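Local coordinates for Cgl0159-like domain-containing protein (Corynebacterium glutamicum, PDB 3FOK) that is of unknown function but belongs to a family of TIM-barrel proteins, a fold that in many relatives carries an enzyme active site, at residues V288-A291 with A292-V295; D252-F255 with A256-H260; V25-R28 with F29-R33; T130-V134 with S135-D139. All coordinates share one frame; numbering follows the deposited sequence.

Contact 1 (V288-A291 with A292-V295)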
ATOM      1  N   VAL A 288     -24.980  20.507  31.767  1.00 23.95           N
ATOM      2  CA  VAL A 288     -25.047  21.050  30.417  1.00 24.10           C
ATOM      3  C   VAL A 288     -25.452  22.530  30.387  1.00 25.11           C
ATOM      4  O   VAL A 288     -24.960  23.288  29.546  1.00 24.40           O
ATOM      5  CB  VAL A 288     -26.016  20.227  29.535  1.00 23.56           C
ATOM      6  CG1 VAL A 288     -26.050  20.794  28.124  1.00 22.10           C
ATOM      7  CG2 VAL A 288     -25.570  18.770  29.499  1.00 20.51           C
ATOM      8  N   ASP A 289     -26.336  22.945  31.296  1.00 25.29           N
ATOM      9  CA  ASP A 289     -26.764  24.346  31.341  1.00 24.45           C
ATOM     10  C   ASP A 289     -25.612  25.253  31.753  1.00 25.31           C
ATOM     11  O   ASP A 289     -25.417  26.324  31.179  1.00 24.92           O
ATOM     12  CB  ASP A 289     -27.921  24.540  32.323  1.00 24.03           C
ATOM     13  CG  ASP A 289     -29.233  23.990  31.799  1.00 26.23           C
ATOM     14  OD1 ASP A 289     -29.529  24.188  30.599  1.00 27.06           O
ATOM     15  OD2 ASP A 289     -29.979  23.374  32.589  1.00 27.33           O
ATOM     16  N   THR A 290     -24.862  24.822  32.763  1.00 26.34           N
ATOM     17  CA  THR A 290     -23.720  25.581  33.250  1.00 27.44           C
ATOM     18  C   THR A 290     -22.815  25.878  32.062  1.00 28.97           C
ATOM     19  O   THR A 290     -22.554  27.042  31.733  1.00 29.04           O
ATOM     20  CB  THR A 290     -22.919  24.774  34.282  1.00 28.27           C
ATOM     21  OG1 THR A 290     -23.753  24.476  35.407  1.00 30.30           O
ATOM     22  CG2 THR A 290     -21.702  25.557  34.747  1.00 27.45           C
ATOM     23  N   ALA A 291     -22.349  24.808  31.422  1.00 28.96           N
ATOM     24  CA  ALA A 291     -21.476  24.913  30.263  1.00 29.23           C
ATOM     25  C   ALA A 291     -22.132  25.775  29.186  1.00 30.22           C
ATOM     26  O   ALA A 291     -21.497  26.664  28.610  1.00 29.94           O
ATOM     27  CB  ALA A 291     -21.177  23.522  29.713  1.00 28.19           C
ATOM     28  N   ALA A 292     -23.407  25.507  28.923  1.00 29.93           N
ATOM     29  CA  ALA A 292     -24.150  26.248  27.916  1.00 30.43           C
ATOM     30  C   ALA A 292     -24.132  27.751  28.171  1.00 31.54           C
ATOM     31  O   ALA A 292     -23.813  28.538  27.280  1.00 30.17           O
ATOM     32  CB  ALA A 292     -25.585  25.752  27.866  1.00 30.76           C
ATOM     33  N   ARG A 293     -24.481  28.143  29.392  1.00 33.53           N
ATOM     34  CA  ARG A 293     -24.530  29.554  29.755  1.00 35.76           C
ATOM     35  C   ARG A 293     -23.137  30.156  29.902  1.00 35.65           C
ATOM     36  O   ARG A 293     -22.982  31.349  30.170  1.00 36.51           O
ATOM     37  CB  ARG A 293     -25.361  29.724  31.034  1.00 37.47           C
ATOM     38  CG  ARG A 293     -26.839  29.347  30.810  1.00 42.97           C
ATOM     39  CD  ARG A 293     -27.682  29.311  32.087  1.00 45.71           C
ATOM     40  NE  ARG A 293     -27.186  28.346  33.067  1.00 48.19           N
ATOM     41  CZ  ARG A 293     -27.873  27.925  34.126  1.00 48.98           C
ATOM     42  NH1 ARG A 293     -29.103  28.376  34.352  1.00 49.06           N
ATOM     43  NH2 ARG A 293     -27.324  27.057  34.970  1.00 48.87           N
ATOM     44  N   LEU A 294     -22.124  29.323  29.697  1.00 34.95           N
ATOM     45  CA  LEU A 294     -20.734  29.752  29.778  1.00 33.15           C
ATOM     46  C   LEU A 294     -20.278  30.098  28.360  1.00 33.29           C
ATOM     47  O   LEU A 294     -19.444  30.979  28.159  1.00 34.14           O
ATOM     48  CB  LEU A 294     -19.882  28.617  30.351  1.00 30.55           C
ATOM     49  CG  LEU A 294     -18.842  28.937  31.426  1.00 30.19           C
ATOM     50  CD1 LEU A 294     -19.407  29.903  32.457  1.00 27.80           C
ATOM     51  CD2 LEU A 294     -18.416  27.636  32.094  1.00 26.07           C
ATOM     52  N   VAL A 295     -20.852  29.398  27.385  1.00 33.08           N
ATOM     53  CA  VAL A 295     -20.535  29.593  25.972  1.00 32.96           C
ATOM     54  C   VAL A 295     -21.441  30.650  25.344  1.00 34.14           C
ATOM     55  O   VAL A 295     -20.962  31.583  24.697  1.00 34.78           O
ATOM     56  CB  VAL A 295     -20.680  28.266  25.185  1.00 31.68           C
ATOM     57  CG1 VAL A 295     -20.466  28.509  23.705  1.00 28.79           C
ATOM     58  CG2 VAL A 295     -19.675  27.246  25.704  1.00 29.93           C
TER

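Contact 2 (D252-F255 with A256-H260)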
ATOM      1  N   ASP A 252     -16.174  22.706  40.178  1.00 49.30           N
ATOM      2  CA  ASP A 252     -16.389  24.140  40.040  1.00 48.60           C
ATOM      3  C   ASP A 252     -15.112  24.724  39.458  1.00 47.31           C
ATOM      4  O   ASP A 252     -15.152  25.624  38.619  1.00 46.75           O
ATOM      5  CB  ASP A 252     -16.682  24.782  41.399  1.00 50.67           C
ATOM      6  CG  ASP A 252     -18.056  24.426  41.931  1.00 52.21           C
ATOM      7  OD1 ASP A 252     -19.057  24.731  41.247  1.00 53.58           O
ATOM      8  OD2 ASP A 252     -18.136  23.844  43.032  1.00 53.43           O
ATOM      9  N   ALA A 253     -13.977  24.194  39.907  1.00 45.83           N
ATOM     10  CA  ALA A 253     -12.675  24.646  39.436  1.00 44.69           C
ATOM     11  C   ALA A 253     -12.568  24.410  37.933  1.00 44.03           C
ATOM     12  O   ALA A 253     -12.007  25.233  37.204  1.00 43.59           O
ATOM     13  CB  ALA A 253     -11.567  23.896  40.164  1.00 44.13           C
ATOM     14  N   THR A 254     -13.112  23.283  37.477  1.00 42.50           N
ATOM     15  CA  THR A 254     -13.084  22.936  36.061  1.00 41.87           C
ATOM     16  C   THR A 254     -13.823  23.985  35.233  1.00 41.18           C
ATOM     17  O   THR A 254     -13.283  24.506  34.255  1.00 40.92           O
ATOM     18  CB  THR A 254     -13.730  21.553  35.811  1.00 41.59           C
ATOM     19  OG1 THR A 254     -12.996  20.546  36.517  1.00 41.11           O
ATOM     20  CG2 THR A 254     -13.731  21.223  34.329  1.00 40.65           C
ATOM     21  N   PHE A 255     -15.057  24.291  35.625  1.00 40.28           N
ATOM     22  CA  PHE A 255     -15.859  25.282  34.916  1.00 38.52           C
ATOM     23  C   PHE A 255     -15.171  26.645  34.897  1.00 38.35           C
ATOM     24  O   PHE A 255     -15.272  27.389  33.919  1.00 37.89           O
ATOM     25  CB  PHE A 255     -17.240  25.413  35.566  1.00 37.61           C
ATOM     26  CG  PHE A 255     -18.190  24.309  35.205  1.00 37.07           C
ATOM     27  CD1 PHE A 255     -18.628  24.154  33.894  1.00 36.80           C
ATOM     28  CD2 PHE A 255     -18.650  23.424  36.174  1.00 37.13           C
ATOM     29  CE1 PHE A 255     -19.511  23.131  33.551  1.00 36.76           C
ATOM     30  CE2 PHE A 255     -19.535  22.396  35.842  1.00 36.78           C
ATOM     31  CZ  PHE A 255     -19.966  22.251  34.528  1.00 36.28           C
ATOM     32  N   ALA A 256     -14.467  26.967  35.976  1.00 37.38           N
ATOM     33  CA  ALA A 256     -13.769  28.242  36.082  1.00 35.83           C
ATOM     34  C   ALA A 256     -12.630  28.350  35.074  1.00 35.20           C
ATOM     35  O   ALA A 256     -12.425  29.406  34.477  1.00 35.20           O
ATOM     36  CB  ALA A 256     -13.233  28.428  37.499  1.00 34.50           C
ATOM     37  N   SER A 257     -11.887  27.264  34.887  1.00 34.17           N
ATOM     38  CA  SER A 257     -10.777  27.273  33.942  1.00 33.59           C
ATOM     39  C   SER A 257     -11.294  27.451  32.515  1.00 33.51           C
ATOM     40  O   SER A 257     -10.654  28.110  31.695  1.00 33.47           O
ATOM     41  CB  SER A 257      -9.970  25.979  34.052  1.00 32.88           C
ATOM     42  OG  SER A 257     -10.770  24.848  33.764  1.00 33.92           O
ATOM     43  N   TRP A 258     -12.451  26.861  32.224  1.00 32.34           N
ATOM     44  CA  TRP A 258     -13.052  26.980  30.901  1.00 32.23           C
ATOM     45  C   TRP A 258     -13.465  28.427  30.680  1.00 33.23           C
ATOM     46  O   TRP A 258     -13.189  29.015  29.633  1.00 33.51           O
ATOM     47  CB  TRP A 258     -14.294  26.090  30.785  1.00 30.18           C
ATOM     48  CG  TRP A 258     -14.035  24.619  30.884  1.00 28.46           C
ATOM     49  CD1 TRP A 258     -12.824  24.003  31.008  1.00 27.88           C
ATOM     50  CD2 TRP A 258     -15.016  23.576  30.860  1.00 27.39           C
ATOM     51  NE1 TRP A 258     -12.991  22.640  31.065  1.00 29.23           N
ATOM     52  CE2 TRP A 258     -14.327  22.351  30.976  1.00 27.50           C
ATOM     53  CE3 TRP A 258     -16.413  23.559  30.750  1.00 26.91           C
ATOM     54  CZ2 TRP A 258     -14.985  21.119  30.985  1.00 26.93           C
ATOM     55  CZ3 TRP A 258     -17.070  22.328  30.760  1.00 26.71           C
ATOM     56  CH2 TRP A 258     -16.353  21.127  30.875  1.00 26.49           C
ATOM     57  N   GLU A 259     -14.134  28.991  31.680  1.00 34.03           N
ATOM     58  CA  GLU A 259     -14.602  30.366  31.619  1.00 34.91           C
ATOM     59  C   GLU A 259     -13.461  31.323  31.284  1.00 34.26           C
ATOM     60  O   GLU A 259     -13.630  32.240  30.481  1.00 33.41           O
ATOM     61  CB  GLU A 259     -15.249  30.752  32.953  1.00 37.67           C
ATOM     62  CG  GLU A 259     -15.845  32.149  32.986  1.00 41.04           C
ATOM     63  CD  GLU A 259     -16.647  32.406  34.251  1.00 44.07           C
ATOM     64  OE1 GLU A 259     -16.110  32.178  35.357  1.00 45.15           O
ATOM     65  OE2 GLU A 259     -17.814  32.841  34.139  1.00 45.36           O
ATOM     66  N   HIS A 260     -12.298  31.108  31.892  1.00 33.51           N
ATOM     67  CA  HIS A 260     -11.147  31.963  31.621  1.00 32.34           C
ATOM     68  C   HIS A 260     -10.623  31.770  30.204  1.00 31.32           C
ATOM     69  O   HIS A 260     -10.468  32.731  29.453  1.00 31.93           O
ATOM     70  CB  HIS A 260     -10.003  31.682  32.595  1.00 33.60           C
ATOM     71  CG  HIS A 260      -8.705  32.300  32.173  1.00 35.06           C
ATOM     72  ND1 HIS A 260      -8.519  33.665  32.107  1.00 35.08           N
ATOM     73  CD2 HIS A 260      -7.557  31.742  31.724  1.00 35.66           C
ATOM     74  CE1 HIS A 260      -7.313  33.920  31.631  1.00 35.81           C
ATOM     75  NE2 HIS A 260      -6.709  32.771  31.389  1.00 37.03           N
TER

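Contact 3 (V25-R28 with F29-R33)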
ATOM      1  N   VAL A  25     -32.984   5.445   7.801  1.00 32.52           N
ATOM      2  CA  VAL A  25     -31.957   6.123   8.582  1.00 30.74           C
ATOM      3  C   VAL A  25     -31.393   7.265   7.740  1.00 30.43           C
ATOM      4  O   VAL A  25     -31.388   8.417   8.163  1.00 29.28           O
ATOM      5  CB  VAL A  25     -30.809   5.167   8.972  1.00 30.19           C
ATOM      6  CG1 VAL A  25     -29.757   5.918   9.775  1.00 28.38           C
ATOM      7  CG2 VAL A  25     -31.358   4.004   9.777  1.00 29.69           C
ATOM      8  N   ALA A  26     -30.939   6.939   6.536  1.00 30.75           N
ATOM      9  CA  ALA A  26     -30.378   7.939   5.637  1.00 32.23           C
ATOM     10  C   ALA A  26     -31.421   8.972   5.222  1.00 32.98           C
ATOM     11  O   ALA A  26     -31.119  10.161   5.117  1.00 32.33           O
ATOM     12  CB  ALA A  26     -29.797   7.263   4.400  1.00 32.03           C
ATOM     13  N   GLU A  27     -32.651   8.520   4.994  1.00 33.95           N
ATOM     14  CA  GLU A  27     -33.718   9.421   4.581  1.00 34.73           C
ATOM     15  C   GLU A  27     -34.021  10.456   5.662  1.00 34.86           C
ATOM     16  O   GLU A  27     -34.096  11.650   5.376  1.00 34.87           O
ATOM     17  CB  GLU A  27     -34.978   8.626   4.234  1.00 36.64           C
ATOM     18  CG  GLU A  27     -35.962   9.393   3.359  1.00 42.12           C
ATOM     19  CD  GLU A  27     -36.976   8.487   2.674  1.00 45.01           C
ATOM     20  OE1 GLU A  27     -36.551   7.491   2.045  1.00 46.96           O
ATOM     21  OE2 GLU A  27     -38.191   8.774   2.752  1.00 45.08           O
ATOM     22  N   ARG A  28     -34.192  10.006   6.900  1.00 34.80           N
ATOM     23  CA  ARG A  28     -34.470  10.923   7.999  1.00 35.35           C
ATOM     24  C   ARG A  28     -33.287  11.846   8.226  1.00 34.78           C
ATOM     25  O   ARG A  28     -33.443  12.987   8.659  1.00 34.29           O
ATOM     26  CB  ARG A  28     -34.770  10.147   9.281  1.00 38.55           C
ATOM     27  CG  ARG A  28     -36.226   9.737   9.427  1.00 42.23           C
ATOM     28  CD  ARG A  28     -36.398   8.675  10.497  1.00 45.06           C
ATOM     29  NE  ARG A  28     -37.806   8.431  10.791  1.00 48.25           N
ATOM     30  CZ  ARG A  28     -38.562   9.235  11.534  1.00 50.59           C
ATOM     31  NH1 ARG A  28     -38.039  10.337  12.064  1.00 49.98           N
ATOM     32  NH2 ARG A  28     -39.841   8.940  11.746  1.00 50.88           N
ATOM     33  N   PHE A  29     -32.100  11.348   7.918  1.00 34.58           N
ATOM     34  CA  PHE A  29     -30.882  12.124   8.092  1.00 35.43           C
ATOM     35  C   PHE A  29     -30.856  13.306   7.128  1.00 35.15           C
ATOM     36  O   PHE A  29     -30.489  14.416   7.503  1.00 34.96           O
ATOM     37  CB  PHE A  29     -29.660  11.236   7.842  1.00 36.50           C
ATOM     38  CG  PHE A  29     -28.423  11.685   8.560  1.00 35.78           C
ATOM     39  CD1 PHE A  29     -27.993  13.003   8.480  1.00 36.14           C
ATOM     40  CD2 PHE A  29     -27.683  10.782   9.313  1.00 37.22           C
ATOM     41  CE1 PHE A  29     -26.840  13.420   9.141  1.00 36.85           C
ATOM     42  CE2 PHE A  29     -26.528  11.187   9.979  1.00 38.18           C
ATOM     43  CZ  PHE A  29     -26.106  12.509   9.893  1.00 36.92           C
ATOM     44  N   LYS A  30     -31.256  13.061   5.886  1.00 34.67           N
ATOM     45  CA  LYS A  30     -31.254  14.102   4.869  1.00 35.01           C
ATOM     46  C   LYS A  30     -32.429  15.078   4.952  1.00 34.57           C
ATOM     47  O   LYS A  30     -32.342  16.200   4.450  1.00 34.63           O
ATOM     48  CB  LYS A  30     -31.179  13.457   3.482  1.00 35.92           C
ATOM     49  CG  LYS A  30     -29.907  12.633   3.295  1.00 40.30           C
ATOM     50  CD  LYS A  30     -29.815  11.993   1.914  1.00 42.14           C
ATOM     51  CE  LYS A  30     -28.499  11.235   1.760  1.00 43.31           C
ATOM     52  NZ  LYS A  30     -28.341  10.637   0.402  1.00 42.64           N
ATOM     53  N   GLN A  31     -33.520  14.661   5.588  1.00 32.18           N
ATOM     54  CA  GLN A  31     -34.687  15.527   5.738  1.00 32.27           C
ATOM     55  C   GLN A  31     -34.491  16.441   6.940  1.00 31.56           C
ATOM     56  O   GLN A  31     -35.328  17.279   7.262  1.00 31.95           O
ATOM     57  CB  GLN A  31     -35.947  14.683   5.914  1.00 33.45           C
ATOM     58  CG  GLN A  31     -36.478  14.132   4.606  1.00 35.91           C
ATOM     59  CD  GLN A  31     -37.525  13.059   4.806  1.00 37.64           C
ATOM     60  OE1 GLN A  31     -38.248  13.056   5.806  1.00 38.23           O
ATOM     61  NE2 GLN A  31     -37.624  12.146   3.843  1.00 38.57           N
ATOM     62  N   ARG A  32     -33.352  16.256   7.590  1.00 31.18           N
ATOM     63  CA  ARG A  32     -32.942  17.010   8.764  1.00 30.87           C
ATOM     64  C   ARG A  32     -32.853  18.510   8.478  1.00 31.72           C
ATOM     65  O   ARG A  32     -32.341  18.922   7.439  1.00 31.65           O
ATOM     66  CB  ARG A  32     -31.579  16.474   9.209  1.00 29.50           C
ATOM     67  CG  ARG A  32     -30.943  17.126  10.407  1.00 27.59           C
ATOM     68  CD  ARG A  32     -29.658  16.378  10.749  1.00 25.91           C
ATOM     69  NE  ARG A  32     -28.511  16.807   9.957  1.00 20.95           N
ATOM     70  CZ  ARG A  32     -27.725  17.823  10.294  1.00 20.48           C
ATOM     71  NH1 ARG A  32     -27.969  18.502  11.405  1.00 18.83           N
ATOM     72  NH2 ARG A  32     -26.696  18.160   9.531  1.00 19.19           N
ATOM     73  N   ARG A  33     -33.360  19.321   9.401  1.00 32.15           N
ATOM     74  CA  ARG A  33     -33.311  20.772   9.256  1.00 33.78           C
ATOM     75  C   ARG A  33     -31.898  21.227   9.579  1.00 33.96           C
ATOM     76  O   ARG A  33     -31.411  21.012  10.691  1.00 34.14           O
ATOM     77  CB  ARG A  33     -34.284  21.436  10.226  1.00 36.87           C
ATOM     78  CG  ARG A  33     -35.742  21.202   9.899  1.00 41.63           C
ATOM     79  CD  ARG A  33     -36.370  22.452   9.306  1.00 44.97           C
ATOM     80  NE  ARG A  33     -36.183  23.615  10.174  1.00 47.87           N
ATOM     81  CZ  ARG A  33     -36.473  23.637  11.474  1.00 48.35           C
ATOM     82  NH1 ARG A  33     -36.964  22.556  12.073  1.00 47.16           N
ATOM     83  NH2 ARG A  33     -36.277  24.743  12.179  1.00 48.61           N
TER

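Contact 4 (T130-V134 with S135-D139)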
ATOM      1  N   THR A 130     -11.132   4.661  10.829  1.00 14.41           N
ATOM      2  CA  THR A 130     -12.160   3.628  10.846  1.00 14.21           C
ATOM      3  C   THR A 130     -13.617   4.085  10.869  1.00 14.52           C
ATOM      4  O   THR A 130     -14.520   3.246  10.814  1.00 13.54           O
ATOM      5  CB  THR A 130     -11.960   2.730  12.077  1.00 15.67           C
ATOM      6  OG1 THR A 130     -12.046   3.538  13.260  1.00 18.63           O
ATOM      7  CG2 THR A 130     -10.590   2.067  12.040  1.00 10.29           C
ATOM      8  N   GLY A 131     -13.860   5.390  10.960  1.00 14.35           N
ATOM      9  CA  GLY A 131     -15.234   5.859  11.013  1.00 14.73           C
ATOM     10  C   GLY A 131     -15.685   6.663   9.811  1.00 16.18           C
ATOM     11  O   GLY A 131     -15.636   6.188   8.675  1.00 16.78           O
ATOM     12  N   TYR A 132     -16.148   7.884  10.067  1.00 15.67           N
ATOM     13  CA  TYR A 132     -16.609   8.766   9.006  1.00 15.28           C
ATOM     14  C   TYR A 132     -15.463   9.155   8.083  1.00 15.71           C
ATOM     15  O   TYR A 132     -14.313   9.258   8.513  1.00 16.68           O
ATOM     16  CB  TYR A 132     -17.174  10.065   9.598  1.00 14.63           C
ATOM     17  CG  TYR A 132     -18.637  10.055   9.969  1.00 16.37           C
ATOM     18  CD1 TYR A 132     -19.626   9.990   8.989  1.00 16.50           C
ATOM     19  CD2 TYR A 132     -19.035  10.156  11.303  1.00 17.10           C
ATOM     20  CE1 TYR A 132     -20.979  10.030   9.326  1.00 17.50           C
ATOM     21  CE2 TYR A 132     -20.379  10.198  11.653  1.00 18.20           C
ATOM     22  CZ  TYR A 132     -21.346  10.135  10.661  1.00 19.59           C
ATOM     23  OH  TYR A 132     -22.676  10.185  11.006  1.00 21.22           O
ATOM     24  N   ASN A 133     -15.779   9.357   6.811  1.00 15.49           N
ATOM     25  CA  ASN A 133     -14.795   9.844   5.855  1.00 14.02           C
ATOM     26  C   ASN A 133     -15.519  11.006   5.184  1.00 14.99           C
ATOM     27  O   ASN A 133     -16.749  11.101   5.263  1.00 14.24           O
ATOM     28  CB  ASN A 133     -14.351   8.773   4.837  1.00 12.93           C
ATOM     29  CG  ASN A 133     -15.501   8.121   4.101  1.00 14.95           C
ATOM     30  OD1 ASN A 133     -16.596   8.670   3.998  1.00 14.13           O
ATOM     31  ND2 ASN A 133     -15.244   6.936   3.563  1.00 16.22           N
ATOM     32  N   VAL A 134     -14.774  11.904   4.553  1.00 14.70           N
ATOM     33  CA  VAL A 134     -15.386  13.060   3.923  1.00 15.13           C
ATOM     34  C   VAL A 134     -16.527  12.713   2.973  1.00 16.38           C
ATOM     35  O   VAL A 134     -17.570  13.370   2.970  1.00 16.67           O
ATOM     36  CB  VAL A 134     -14.326  13.897   3.184  1.00 14.33           C
ATOM     37  CG1 VAL A 134     -14.997  15.025   2.409  1.00 12.28           C
ATOM     38  CG2 VAL A 134     -13.340  14.466   4.191  1.00 13.54           C
ATOM     39  N   SER A 135     -16.327  11.679   2.168  1.00 17.73           N
ATOM     40  CA  SER A 135     -17.344  11.255   1.219  1.00 18.75           C
ATOM     41  C   SER A 135     -18.715  11.054   1.865  1.00 19.34           C
ATOM     42  O   SER A 135     -19.710  11.623   1.416  1.00 21.36           O
ATOM     43  CB  SER A 135     -16.911   9.957   0.536  1.00 19.63           C
ATOM     44  OG  SER A 135     -18.000   9.354  -0.149  1.00 22.93           O
ATOM     45  N   SER A 136     -18.767  10.246   2.919  1.00 18.81           N
ATOM     46  CA  SER A 136     -20.032   9.969   3.591  1.00 20.05           C
ATOM     47  C   SER A 136     -20.580  11.174   4.350  1.00 20.70           C
ATOM     48  O   SER A 136     -21.793  11.317   4.497  1.00 19.71           O
ATOM     49  CB  SER A 136     -19.881   8.792   4.559  1.00 20.21           C
ATOM     50  OG  SER A 136     -19.137   9.163   5.706  1.00 17.43           O
HETATM   51  N   MSE A 137     -19.695  12.037   4.835  1.00 21.26           N
HETATM   52  CA  MSE A 137     -20.138  13.213   5.567  1.00 21.50           C
HETATM   53  C   MSE A 137     -20.791  14.199   4.606  1.00 22.00           C
HETATM   54  O   MSE A 137     -21.858  14.744   4.892  1.00 21.66           O
HETATM   55  CB  MSE A 137     -18.959  13.863   6.282  1.00 22.20           C
HETATM   56  CG  MSE A 137     -18.322  12.966   7.324  1.00 27.94           C
HETATM   57 SE   MSE A 137     -17.119  13.902   8.517  1.00 32.93          SE
HETATM   58  CE  MSE A 137     -18.285  14.042  10.008  1.00 35.22           C
ATOM     59  N   VAL A 138     -20.152  14.422   3.463  1.00 20.96           N
ATOM     60  CA  VAL A 138     -20.701  15.324   2.466  1.00 21.09           C
ATOM     61  C   VAL A 138     -22.063  14.802   2.011  1.00 21.95           C
ATOM     62  O   VAL A 138     -23.032  15.554   1.935  1.00 21.58           O
ATOM     63  CB  VAL A 138     -19.766  15.444   1.243  1.00 20.42           C
ATOM     64  CG1 VAL A 138     -20.480  16.160   0.105  1.00 16.35           C
ATOM     65  CG2 VAL A 138     -18.511  16.200   1.628  1.00 18.72           C
ATOM     66  N   ASP A 139     -22.127  13.509   1.714  1.00 24.07           N
ATOM     67  CA  ASP A 139     -23.365  12.882   1.266  1.00 26.15           C
ATOM     68  C   ASP A 139     -24.487  12.944   2.297  1.00 25.18           C
ATOM     69  O   ASP A 139     -25.641  13.202   1.963  1.00 26.22           O
ATOM     70  CB  ASP A 139     -23.115  11.417   0.914  1.00 29.72           C
ATOM     71  CG  ASP A 139     -24.408  10.650   0.678  1.00 34.38           C
ATOM     72  OD1 ASP A 139     -25.084  10.915  -0.343  1.00 35.97           O
ATOM     73  OD2 ASP A 139     -24.754   9.792   1.520  1.00 36.79           O
TER

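Contact 1 (V288-A291 with A292-V295)
A292 opens the second half of this helical run by giving its backbone N to V288 O, at 2.8 Å, while its CB lies against the V288 and D289 carbonyl oxygens. The backbone N of R293 bonds D289 O at 2.7 Å with an almost straight N-H...O angle of 170°, and its side chain then folds back over the same turn. The bend at chi3 (-60°) brings NE to within 3.3 Å of D289 O, a weak second bond, so one carbonyl is approached by both the main chain and the side chain of R293. Beyond NE, the guanidinium lays one face over D289 CB, which stands 3.5 Å from the plane and toward its rim. This is not a salt bridge: D289 OD2 and R293 NH2 are 5.1 Å apart, and the carboxylate is taken by R82 instead. L294 N reaches A291 O, three residues back, at 2.9 Å, from 66° out of the carbonyl plane, a position off the lone pairs. V295 N uses that same oxygen at 3.1 Å, but in the carbonyl plane. A291 O thus holds two donors, an i+3 and an i+4 bond together, as the helix nears its end. CG2 of V295 also packs on it. Helix 284-295 lies on the outside of the barrel: V288, A291, A292 and V295 press on F45 of strand 44-48, while T290 and L294 meet the neighbouring helix 252-261 at F255, L294 touching E259 as well.

Contact 2 (D252-F255 with A256-H260)
A256, S257, W258 and E259 each give their backbone N to the carbonyl four residues earlier, from D252 O to F255 O, all at favourable N-H...O angles that mark a regular alpha-helical turn. T254 O carries a second load. W258 N approaches it in the carbonyl plane at 3.2 Å, and S257 OG donates to it at 2.6 Å; OG can reach back because it sits between its own backbone N and carbonyl carbon (chi1 60°). The T254 methyl CG2 points alongside the W258 side chain and rests over one face of the indole, 3.2 Å above the plane near its rim. F255 meets the CE3-CZ3 side of the six-membered ring: its CE1 is 3.8 Å from W258 CZ3. The F255 ring and the six-membered ring of W258 have centroids 5.3 Å apart and planes at 74°, an oblique aromatic pair. From there W258 continues inward onto L270 and V272 of strand 267-272. Helix 252-261 links the parallel, adjacent strands 240-243 and 267-272, and an indole pressed on the following strand suits the beta-alpha-beta crossover from which a TIM barrel is built.

Contact 3 (V25-R28 with F29-R33)
V25 O, A26 O and E27 O accept the backbone N-H groups of F29, K30 and Q31, three successive i+4 bonds at the C-terminal end of helix 23-30. K30 N to A26 O, at 3.0 Å, has the straightest N-H...O of the three, 150°; Q31 N to E27 O, at 3.1 Å, is more bent and lies just past the end of the helix. After K30 the chain leaves the helix, and the R32 guanidinium is directed away from it. There D143 forms a salt bridge with R32 and the carbonyls of L104, K107 and G141 accept hydrogen bonds, so this buried charge is well supplied with partners and ties the end of a helix that precedes the first barrel strand, 44-48, to the segments leading into strands 108-112 and 144-151 of the TIM barrel. Back on the helix, E27 and Q31 run side by side and point the same way. Q31 NE2 is nearer the methylene, 3.3 Å from E27 CG, than the carboxylate oxygen, 3.6 Å from E27 OE2, and the carboxylate and amide planes are turned 49° apart. The K30 chain, fully extended, first passes A26 O, with CG at 3.3 Å. F29 CB sits equally near V25 O and A26 O, both 3.3 Å away. With F29 CG anti to the backbone N (chi1 -154°), the ring is carried off the helix toward I95, D96 and A99 of helix 92-100 and R140 of helix 134-140, while V25 packs on D96, on R140 and on S217 of a second subunit.

Contact 4 (T130-V134 with S135-D139)
N133 caps the start of helix 134-140 with its side chain: OD1 accepts S136 N at 2.9 Å, with an N-H...O angle of 166° and the donor almost in line with the amide C=O. The torsion that makes this possible is chi1, 54°, which tucks CG between the backbone N and the carbonyl carbon and folds OD1 back over the first turn. S136 OG adopts the like position and comes to 3.1 Å from both N133 OD1 and N133 O; it also makes a weak hydrogen bond with N214 O of a second subunit. N133 O is also the acceptor of M137 N, at 3.1 Å, so both the side chain and the main chain of the N-cap residue take up amides of the first turn. This is the classical N-cap, here on a helix that joins strands 108-112 and 144-151 of the TIM barrel in a beta-alpha-beta crossover. The Y132 ring, just before the cap, is touched twice: at its edge, in plane, by S136 OG, 3.4 Å from CD1, and over one face by M137. In that selenomethionine the chain bends at chi3 (102°), which carries CE above the ring toward its rim, while SE is 5.1 Å from the ring centroid and oblique, a Met-aromatic contact. M137 CG adds an apolar touch to Y132 CD1 at 3.7 Å. Further along, V138 N bonds V134 O at 2.8 Å, and V134 CG1 meets V138 CG2. The V134 side chain also packs on E171 and A172 of helix 158-174, while N133 packs on N170 and Y132 on N214, both of a second subunit.

Overall arrangement
Along the chain the order is contact 3, contact 4, contact 2, contact 1, all in series. They form two groups around the barrel. Contacts 1 and 2 lie on adjacent outer helices, 284-295 and 252-261, with centres about 11 Å apart and side chains touching. Contacts 3 and 4, centres about 15 Å apart, meet through a weak, long ion pair between K30 and D139 and light packing of F29 on Y132. Contact 4 lies across the chain's centre from contacts 1 and 2, its centre about 30 Å and about 34 Å from theirs; contact 3 is likewise across from contact 2, about 37 Å between centres. The 25-33 and 130-139 group alone touches another subunit, so in the five-chain assembly this side takes part in subunit packing.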